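Pyruvate-formate lyase-activating enzyme (Bacteroides vulgatus ATCC 8482, PDB 3CAN) belongs to the radical SAM superfamily and is represented here by a partial alpha/beta domain with a parallel sheet. Local coordinates at residues V69-T72 and F73-P77; I22-L25 and K26-Q30; I168-L171 and T172-L176; V7-G11 and G12-L16. All coordinates share one frame; numbering follows the deposited sequence. Where two conformers were deposited one is given.

Contact 1 of 4, residues V69-T72 and F73-P77; sequences VHQT and FCDVP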
# COMPACT_ATOMS: atom_id res chain seq x y z
N VAL A 69 2.18 -8.32 23.12
CA VAL A 69 1.32 -7.50 22.25
C VAL A 69 1.26 -8.13 20.86
O VAL A 69 0.18 -8.29 20.26
CB VAL A 69 1.81 -6.04 22.15
CG1 VAL A 69 1.00 -5.26 21.09
CG2 VAL A 69 1.72 -5.35 23.50
N HIS A 70 2.41 -8.51 20.33
CA HIS A 70 2.49 -9.10 18.99
C HIS A 70 1.67 -10.39 18.88
O HIS A 70 0.96 -10.60 17.89
CB HIS A 70 3.95 -9.35 18.61
CG HIS A 70 4.17 -9.54 17.15
ND1 HIS A 70 4.67 -8.54 16.33
CD2 HIS A 70 3.98 -10.61 16.35
CE1 HIS A 70 4.77 -9.00 15.10
NE2 HIS A 70 4.35 -10.25 15.08
N GLN A 71 1.75 -11.24 19.90
CA GLN A 71 0.99 -12.51 19.92
C GLN A 71 -0.51 -12.26 19.98
O GLN A 71 -1.29 -12.96 19.34
CB GLN A 71 1.42 -13.37 21.11
CG GLN A 71 0.58 -14.63 21.32
CD GLN A 71 0.72 -15.65 20.21
OE1 GLN A 71 1.81 -15.87 19.69
NE2 GLN A 71 -0.39 -16.30 19.85
N THR A 72 -0.90 -11.25 20.75
CA THR A 72 -2.31 -10.90 20.92
C THR A 72 -2.95 -10.43 19.62
O THR A 72 -4.08 -10.81 19.32
CB THR A 72 -2.47 -9.81 21.98
OG1 THR A 72 -2.16 -10.36 23.26
CG2 THR A 72 -3.88 -9.25 22.00
N PHE A 73 -2.23 -9.61 18.87
CA PHE A 73 -2.76 -8.97 17.67
C PHE A 73 -2.36 -9.68 16.37
O PHE A 73 -2.98 -9.47 15.34
CB PHE A 73 -2.34 -7.50 17.63
CG PHE A 73 -3.02 -6.65 18.67
CD1 PHE A 73 -4.08 -5.82 18.32
CD2 PHE A 73 -2.62 -6.70 20.00
CE1 PHE A 73 -4.71 -5.04 19.29
CE2 PHE A 73 -3.25 -5.93 20.96
CZ PHE A 73 -4.30 -5.10 20.61
N CYS A 74 -1.34 -10.53 16.43
CA CYS A 74 -0.85 -11.22 15.23
C CYS A 74 -0.89 -12.73 15.31
O CYS A 74 -0.59 -13.40 14.33
CB CYS A 74 0.58 -10.80 14.92
SG CYS A 74 0.81 -9.04 14.99
N ASP A 75 -1.25 -13.27 16.47
CA ASP A 75 -1.29 -14.72 16.68
C ASP A 75 0.08 -15.36 16.49
O ASP A 75 0.18 -16.56 16.23
CB ASP A 75 -2.33 -15.38 15.76
CG ASP A 75 -3.75 -15.21 16.24
OD1 ASP A 75 -4.00 -15.48 17.43
OD2 ASP A 75 -4.62 -14.81 15.43
N VAL A 76 1.13 -14.56 16.63
CA VAL A 76 2.48 -15.08 16.52
C VAL A 76 3.40 -14.22 17.37
O VAL A 76 3.19 -13.00 17.49
CB VAL A 76 2.95 -15.12 15.04
CG1 VAL A 76 3.02 -13.71 14.46
CG2 VAL A 76 4.30 -15.82 14.93
N PRO A 77 4.40 -14.83 18.02
CA PRO A 77 5.38 -14.00 18.73
C PRO A 77 6.26 -13.22 17.75
O PRO A 77 6.25 -13.50 16.55
CB PRO A 77 6.20 -15.02 19.51
CG PRO A 77 6.11 -16.26 18.69
CD PRO A 77 4.70 -16.27 18.19
O HOH W 1 -3.25 -14.94 20.38
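Phe73, His70 and Gln71 bury the most surface in this local contact, where helix 67-74 ends and Asp75, with positive phi, turns the chain away. Phe73 donates its backbone N-H to Val69 O, and its ring lies edge-on to that same carbonyl. Val69 O is 3.2 Å from Phe73 CD2, and Val69 CG1 lies 4.0 Å from the same carbon. Val105, in a loop, packs on both side chains. One residue on, Cys74 N donates to His70 O, and the thiol lies over one face of the imidazole, with Cys74 SG 3.8 Å from the centroid of the His70 ring and 11° off its normal.

Gln71 reaches toward the departing chain. CG leaves anti to the backbone N (chi1 173°) and the chain bends at chi2 (66°), which carries the amide past the end of the helix and brings Gln71 OE1 to 3.3 Å from Pro77 CD. Asp75 N gives only a weak bond to Gln71 O. A water reinforces this last turn: it donates to Gln71 O and to Asp75 OD1, and accepts from Gln71 NE2 at 3.2 Å.

Contact 2 of 4, residues I22-L25 and K26-Q30; sequences IDIL and KRCGQ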
# COMPACT_ATOMS: atom_id res chain seq x y z
N ILE A 22 8.72 -17.81 -5.56
CA ILE A 22 10.00 -17.65 -6.26
C ILE A 22 9.83 -17.79 -7.78
O ILE A 22 10.42 -17.02 -8.56
CB ILE A 22 11.06 -18.67 -5.73
CG1 ILE A 22 11.39 -18.38 -4.25
CG2 ILE A 22 12.32 -18.61 -6.58
CD1 ILE A 22 11.94 -17.03 -3.99
N ASP A 23 9.00 -18.73 -8.23
CA ASP A 23 8.73 -18.88 -9.65
C ASP A 23 8.10 -17.61 -10.25
O ASP A 23 8.52 -17.12 -11.30
CB ASP A 23 7.82 -20.07 -9.90
CG ASP A 23 7.64 -20.36 -11.37
OD1 ASP A 23 8.64 -20.65 -12.05
OD2 ASP A 23 6.51 -20.25 -11.84
N ILE A 24 7.10 -17.06 -9.57
CA ILE A 24 6.44 -15.85 -10.07
C ILE A 24 7.43 -14.69 -10.04
O ILE A 24 7.50 -13.91 -10.98
CB ILE A 24 5.20 -15.51 -9.25
CG1 ILE A 24 4.14 -16.62 -9.37
CG2 ILE A 24 4.64 -14.13 -9.67
CD1 ILE A 24 3.73 -17.00 -10.80
N LEU A 25 8.20 -14.57 -8.96
CA LEU A 25 9.23 -13.54 -8.89
C LEU A 25 10.23 -13.64 -10.06
O LEU A 25 10.56 -12.65 -10.69
CB LEU A 25 9.96 -13.61 -7.55
CG LEU A 25 9.16 -13.14 -6.34
CD1 LEU A 25 9.95 -13.45 -5.05
CD2 LEU A 25 8.84 -11.64 -6.39
N LYS A 26 10.68 -14.86 -10.36
CA LYS A 26 11.57 -15.05 -11.51
C LYS A 26 10.94 -14.60 -12.83
O LYS A 26 11.57 -13.89 -13.62
CB LYS A 26 12.02 -16.50 -11.60
CG LYS A 26 13.07 -16.84 -10.57
CD LYS A 26 13.44 -18.29 -10.55
CE LYS A 26 14.64 -18.52 -9.67
NZ LYS A 26 14.92 -19.98 -9.55
N ARG A 27 9.69 -14.98 -13.05
CA ARG A 27 8.96 -14.59 -14.26
C ARG A 27 8.83 -13.07 -14.38
O ARG A 27 9.03 -12.49 -15.45
CB ARG A 27 7.58 -15.24 -14.28
CG ARG A 27 7.62 -16.74 -14.51
CD ARG A 27 6.27 -17.38 -14.26
NE ARG A 27 6.35 -18.83 -14.37
CZ ARG A 27 6.28 -19.49 -15.52
NH1 ARG A 27 6.09 -18.84 -16.66
NH2 ARG A 27 6.39 -20.80 -15.52
N CYS A 28 8.50 -12.41 -13.27
CA CYS A 28 8.39 -10.95 -13.24
C CYS A 28 9.74 -10.27 -13.52
O CYS A 28 9.80 -9.26 -14.23
CB CYS A 28 7.80 -10.48 -11.92
SG CYS A 28 6.04 -10.88 -11.72
N GLY A 29 10.82 -10.84 -13.00
CA GLY A 29 12.17 -10.31 -13.25
C GLY A 29 12.52 -10.33 -14.73
O GLY A 29 13.09 -9.37 -15.26
N GLN A 30 12.16 -11.41 -15.40
CA GLN A 30 12.43 -11.54 -16.85
C GLN A 30 11.74 -10.44 -17.64
O GLN A 30 12.28 -9.92 -18.62
CB GLN A 30 11.95 -12.90 -17.35
CG GLN A 30 12.75 -14.06 -16.81
CD GLN A 30 12.13 -15.42 -17.11
OE1 GLN A 30 10.96 -15.53 -17.50
NE2 GLN A 30 12.93 -16.46 -16.95
O HOH W 2 6.81 -23.01 -13.29
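From Ile22 to Gly29 the backbone bonds are those of a regular alpha-helix: Lys26, Arg27, Cys28 and Gly29 each donate N-H to the carbonyl four residues earlier, with Cys28 N to Ile24 O at 2.9 Å. On one flank of the helix Asp23 and Arg27 form an i to i+4 salt bridge. Asp23 swings its carboxylate forward along the helix because CG is anti to the backbone N (chi1 -173°), while Arg27 stretches back, extended from CG to NE. Arg27 NE meets Asp23 OD2 at 2.9 Å in a nearly straight bond (173° at the hydrogen). The acceptor lies in the guanidinium plane, but the donor stands above the carboxylate, the two planes being 75° apart. The bridge is made through NE, with Arg27 NH2 farther off, 3.7 Å from Asp23 OD2. A water joins the outer ends, accepting from Arg27 NH2 at 3.2 Å and donating weakly to Asp23 OD2.

This is helix 18-30 of the beta-alpha-beta unit that links strands 6-10 and 35-38. Leu25 packs on Phe9 and Val37, and Cys28 on Val7 and Arg35; Leu25 O also receives a bond from Arg35. Ile24 CG2 touches Cys28 SG at 4.1 Å, and Ile24 also packs on Ile24 of the second subunit. The guanidinium of Arg27 lies close to that of Arg27 of the second subunit, and Asp23 probably offsets some of this like charge. On the flank nearer helix 45-53, the extended Lys26 chain passes Ile22, with Lys26 CE 3.9 Å from Ile22 CG2, and both side chains touch Glu50.

Contact 3 of 4, residues I168-L171 and T172-L176; sequences IQIL and TDYGL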
# COMPACT_ATOMS: atom_id res chain seq x y z
N ILE A 168 7.61 10.16 14.82
CA ILE A 168 8.54 10.53 13.76
C ILE A 168 9.81 11.14 14.34
O ILE A 168 10.91 10.83 13.88
CB ILE A 168 7.89 11.51 12.76
CG1 ILE A 168 6.75 10.81 12.00
CG2 ILE A 168 8.93 12.07 11.80
CD1 ILE A 168 7.19 9.68 11.05
N GLN A 169 9.66 12.02 15.33
CA GLN A 169 10.82 12.66 15.94
C GLN A 169 11.75 11.65 16.61
O GLN A 169 12.96 11.75 16.48
CB GLN A 169 10.39 13.71 16.97
CG GLN A 169 11.54 14.58 17.48
CD GLN A 169 12.19 15.37 16.36
OE1 GLN A 169 11.53 16.15 15.68
NE2 GLN A 169 13.48 15.16 16.15
N ILE A 170 11.17 10.71 17.35
CA ILE A 170 11.95 9.66 18.01
C ILE A 170 12.81 8.91 16.99
O ILE A 170 14.02 8.77 17.15
CB ILE A 170 11.04 8.66 18.76
CG1 ILE A 170 10.39 9.33 19.98
CG2 ILE A 170 11.83 7.43 19.20
CD1 ILE A 170 9.15 8.61 20.49
N LEU A 171 12.17 8.43 15.94
CA LEU A 171 12.89 7.67 14.93
C LEU A 171 14.00 8.51 14.28
O LEU A 171 15.13 8.03 14.09
CB LEU A 171 11.91 7.11 13.89
CG LEU A 171 10.95 6.05 14.44
CD1 LEU A 171 9.75 5.84 13.49
CD2 LEU A 171 11.70 4.73 14.70
N THR A 172 13.68 9.77 13.97
CA THR A 172 14.63 10.71 13.41
C THR A 172 15.81 10.95 14.36
O THR A 172 16.96 10.98 13.93
CB THR A 172 13.94 12.06 13.06
OG1 THR A 172 12.83 11.82 12.18
CG2 THR A 172 14.92 13.01 12.39
N ASP A 173 15.51 11.09 15.65
CA ASP A 173 16.54 11.29 16.68
C ASP A 173 17.55 10.14 16.74
O ASP A 173 18.70 10.36 17.11
CB ASP A 173 15.91 11.49 18.06
CG ASP A 173 15.24 12.85 18.23
OD1 ASP A 173 15.47 13.77 17.42
OD2 ASP A 173 14.46 13.00 19.20
N TYR A 174 17.12 8.92 16.40
CA TYR A 174 17.99 7.75 16.37
C TYR A 174 18.67 7.55 15.01
O TYR A 174 19.33 6.52 14.78
CB TYR A 174 17.21 6.49 16.76
CG TYR A 174 17.00 6.33 18.24
CD1 TYR A 174 15.85 6.79 18.86
CD2 TYR A 174 17.95 5.67 19.03
CE1 TYR A 174 15.65 6.64 20.24
CE2 TYR A 174 17.77 5.52 20.40
CZ TYR A 174 16.61 5.99 21.00
OH TYR A 174 16.41 5.83 22.36
N GLY A 175 18.52 8.52 14.12
CA GLY A 175 19.19 8.50 12.83
C GLY A 175 18.52 7.68 11.75
O GLY A 175 19.14 7.34 10.75
N LEU A 176 17.22 7.43 11.93
CA LEU A 176 16.43 6.65 11.00
C LEU A 176 15.54 7.56 10.15
O LEU A 176 15.21 8.68 10.54
CB LEU A 176 15.59 5.63 11.76
CG LEU A 176 16.38 4.61 12.59
CD1 LEU A 176 15.48 4.01 13.67
CD2 LEU A 176 16.97 3.52 11.69
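Ile168 O is gripped twice by Thr172, by its backbone N at 3.0 Å and by its hydroxyl OG1 at 2.7 Å. The two donors reach the oxygen from opposite faces of the carbonyl plane, with the hydroxyl 39° out of it. Thr172 OG1 lies anti to the carbonyl carbon of its own residue (chi1 -56°), which puts it back along the helix at Ile168 O.

On the exposed flank Gln169 bends at chi2 and points NE2 at Asp173 OD1, 2.7 Å away. The acceptor lies in the amide plane, yet the N-H comes from above the carboxylate, and the two groups are turned 41° apart.

Ile168, Leu171 and Leu176 face the strands: Leu171 CD2 meets Leu176 CD1 at 4.0 Å, and both residues rest on Ile129 of strand 128-133. Ile170 and Tyr174, side by side in the conformer given, face helix 109-121, where the Tyr174 hydroxyl makes a weak bond to Glu117.

Past Asp173 the helix ends. Leu176 N donates to Leu171 O at 3.1 Å and Gly175 N to Thr172 O, with Gly175 at positive phi as the C-prime residue: a Schellman motif closes helix 161-173.

Contact 4 of 4, residues V7-G11 and G12-L16; sequences VTFCG and GEPLL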
# COMPACT_ATOMS: atom_id res chain seq x y z
N VAL A 7 5.08 -5.28 -8.92
CA VAL A 7 4.30 -6.29 -8.21
C VAL A 7 4.75 -6.32 -6.75
O VAL A 7 5.95 -6.20 -6.43
CB VAL A 7 4.46 -7.68 -8.89
CG1 VAL A 7 5.92 -8.19 -8.83
CG2 VAL A 7 3.50 -8.72 -8.30
N THR A 8 3.79 -6.49 -5.86
CA THR A 8 4.06 -6.65 -4.43
C THR A 8 3.33 -7.88 -3.92
O THR A 8 2.13 -8.07 -4.19
CB THR A 8 3.58 -5.44 -3.64
OG1 THR A 8 4.20 -4.26 -4.14
CG2 THR A 8 3.91 -5.60 -2.13
N PHE A 9 4.03 -8.70 -3.15
CA PHE A 9 3.38 -9.78 -2.39
C PHE A 9 3.32 -9.34 -0.94
O PHE A 9 4.32 -8.86 -0.40
CB PHE A 9 4.14 -11.07 -2.51
CG PHE A 9 4.03 -11.70 -3.85
CD1 PHE A 9 3.01 -12.60 -4.11
CD2 PHE A 9 4.93 -11.39 -4.85
CE1 PHE A 9 2.90 -13.20 -5.35
CE2 PHE A 9 4.82 -11.96 -6.12
CZ PHE A 9 3.81 -12.86 -6.36
N CYS A 10 2.14 -9.45 -0.35
CA CYS A 10 1.86 -8.97 1.01
C CYS A 10 1.29 -10.08 1.88
O CYS A 10 0.55 -10.96 1.38
CB CYS A 10 0.81 -7.85 0.99
SG CYS A 10 1.28 -6.34 0.16
N GLY A 11 1.55 -10.02 3.17
CA GLY A 11 0.90 -10.89 4.11
C GLY A 11 1.44 -12.31 4.17
O GLY A 11 2.49 -12.63 3.61
N GLY A 12 0.72 -13.14 4.91
CA GLY A 12 1.17 -14.49 5.22
C GLY A 12 0.97 -15.50 4.11
O GLY A 12 1.78 -16.40 3.93
N GLU A 13 -0.11 -15.35 3.34
CA GLU A 13 -0.48 -16.41 2.40
C GLU A 13 0.56 -16.67 1.32
O GLU A 13 0.88 -17.83 1.06
CB GLU A 13 -1.83 -16.16 1.77
CG GLU A 13 -2.33 -17.31 0.89
CD GLU A 13 -2.60 -18.60 1.66
OE1 GLU A 13 -2.91 -18.55 2.87
OE2 GLU A 13 -2.54 -19.69 1.03
N PRO A 14 1.10 -15.63 0.67
CA PRO A 14 2.10 -15.92 -0.38
C PRO A 14 3.28 -16.74 0.14
O PRO A 14 3.83 -17.59 -0.57
CB PRO A 14 2.54 -14.52 -0.83
CG PRO A 14 1.33 -13.65 -0.52
CD PRO A 14 0.83 -14.18 0.78
N LEU A 15 3.65 -16.52 1.40
CA LEU A 15 4.79 -17.18 2.00
C LEU A 15 4.55 -18.67 2.29
O LEU A 15 5.52 -19.40 2.53
CB LEU A 15 5.20 -16.46 3.28
CG LEU A 15 5.52 -14.97 3.16
CD1 LEU A 15 5.98 -14.43 4.53
CD2 LEU A 15 6.57 -14.73 2.07
N LEU A 16 3.29 -19.09 2.27
CA LEU A 16 2.93 -20.50 2.40
C LEU A 16 3.04 -21.24 1.06
O LEU A 16 2.86 -22.47 1.00
CB LEU A 16 1.51 -20.63 2.95
CG LEU A 16 1.29 -20.02 4.34
CD1 LEU A 16 -0.17 -20.13 4.76
CD2 LEU A 16 2.20 -20.67 5.37
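Pro14 folds back so that CB, CG and CD each meet an atom of Phe9, Cys10 or Gly11. Pro14 CB, directed toward the strand, lies 3.8 Å from Phe9 CD1 and 4.2 Å from Phe9 CB, and the two side chains cross obliquely, with CB beside Phe9 CD1. Pro14 CG passes from the aromatic ring to the backbone, 4.1 Å from Phe9 CD1 and 3.4 Å from Cys10 O. Pro14 CD, where the ring closes on the nitrogen, sits 3.3 Å from Cys10 O and 3.6 Å from Gly11 O.

The turn that brings the proline back begins at Gly11, whose positive phi (78°) suits glycine and whose N-H is taken by Asp38. From Gly12 to Leu15 the backbone has helical angles without the regular bonds. Gly11-Gly12-Glu13-Pro14 reads as the GGEP signature of radical SAM proteins, placed here, as in relatives, just after a strand.

Phe9 also packs on Leu21 of helix 18-30. Residues Val7 to Cys10 pair antiparallel with a strand of the second subunit, so the sheet continues across the interface; Pro14 touches Gly6 of that subunit.

Between the two segments the contact is made by carbon packing and by CD and CG lying near carbonyl oxygens, which implies that the fit of strand to loop rests on shape, while polar bonds to Asp38 and within the loop help to set the turn.

How the contacts relate
Contacts 1 and 3 are C-terminal helix ends, contact 2 lies within a helix, and contact 4 leads from a strand into a loop. Contacts 2 and 4 belong to one beta-alpha-beta unit and touch directly, Ile24 CG2 lying 3.6 Å from Phe9 CZ; both also meet the second subunit. Contact 3, on the opposite side of the chain's centre, covers the other end of the sheet, with its centre about 36 Å from that of contact 2. Contact 1 is the surface contact, and its water-bridged polar end contrasts with the apolar, partly buried packing of contact 4. Contacts 2 and 3 combine both characters: a charged or amide pair on one flank, aliphatic side chains against the sheet on another.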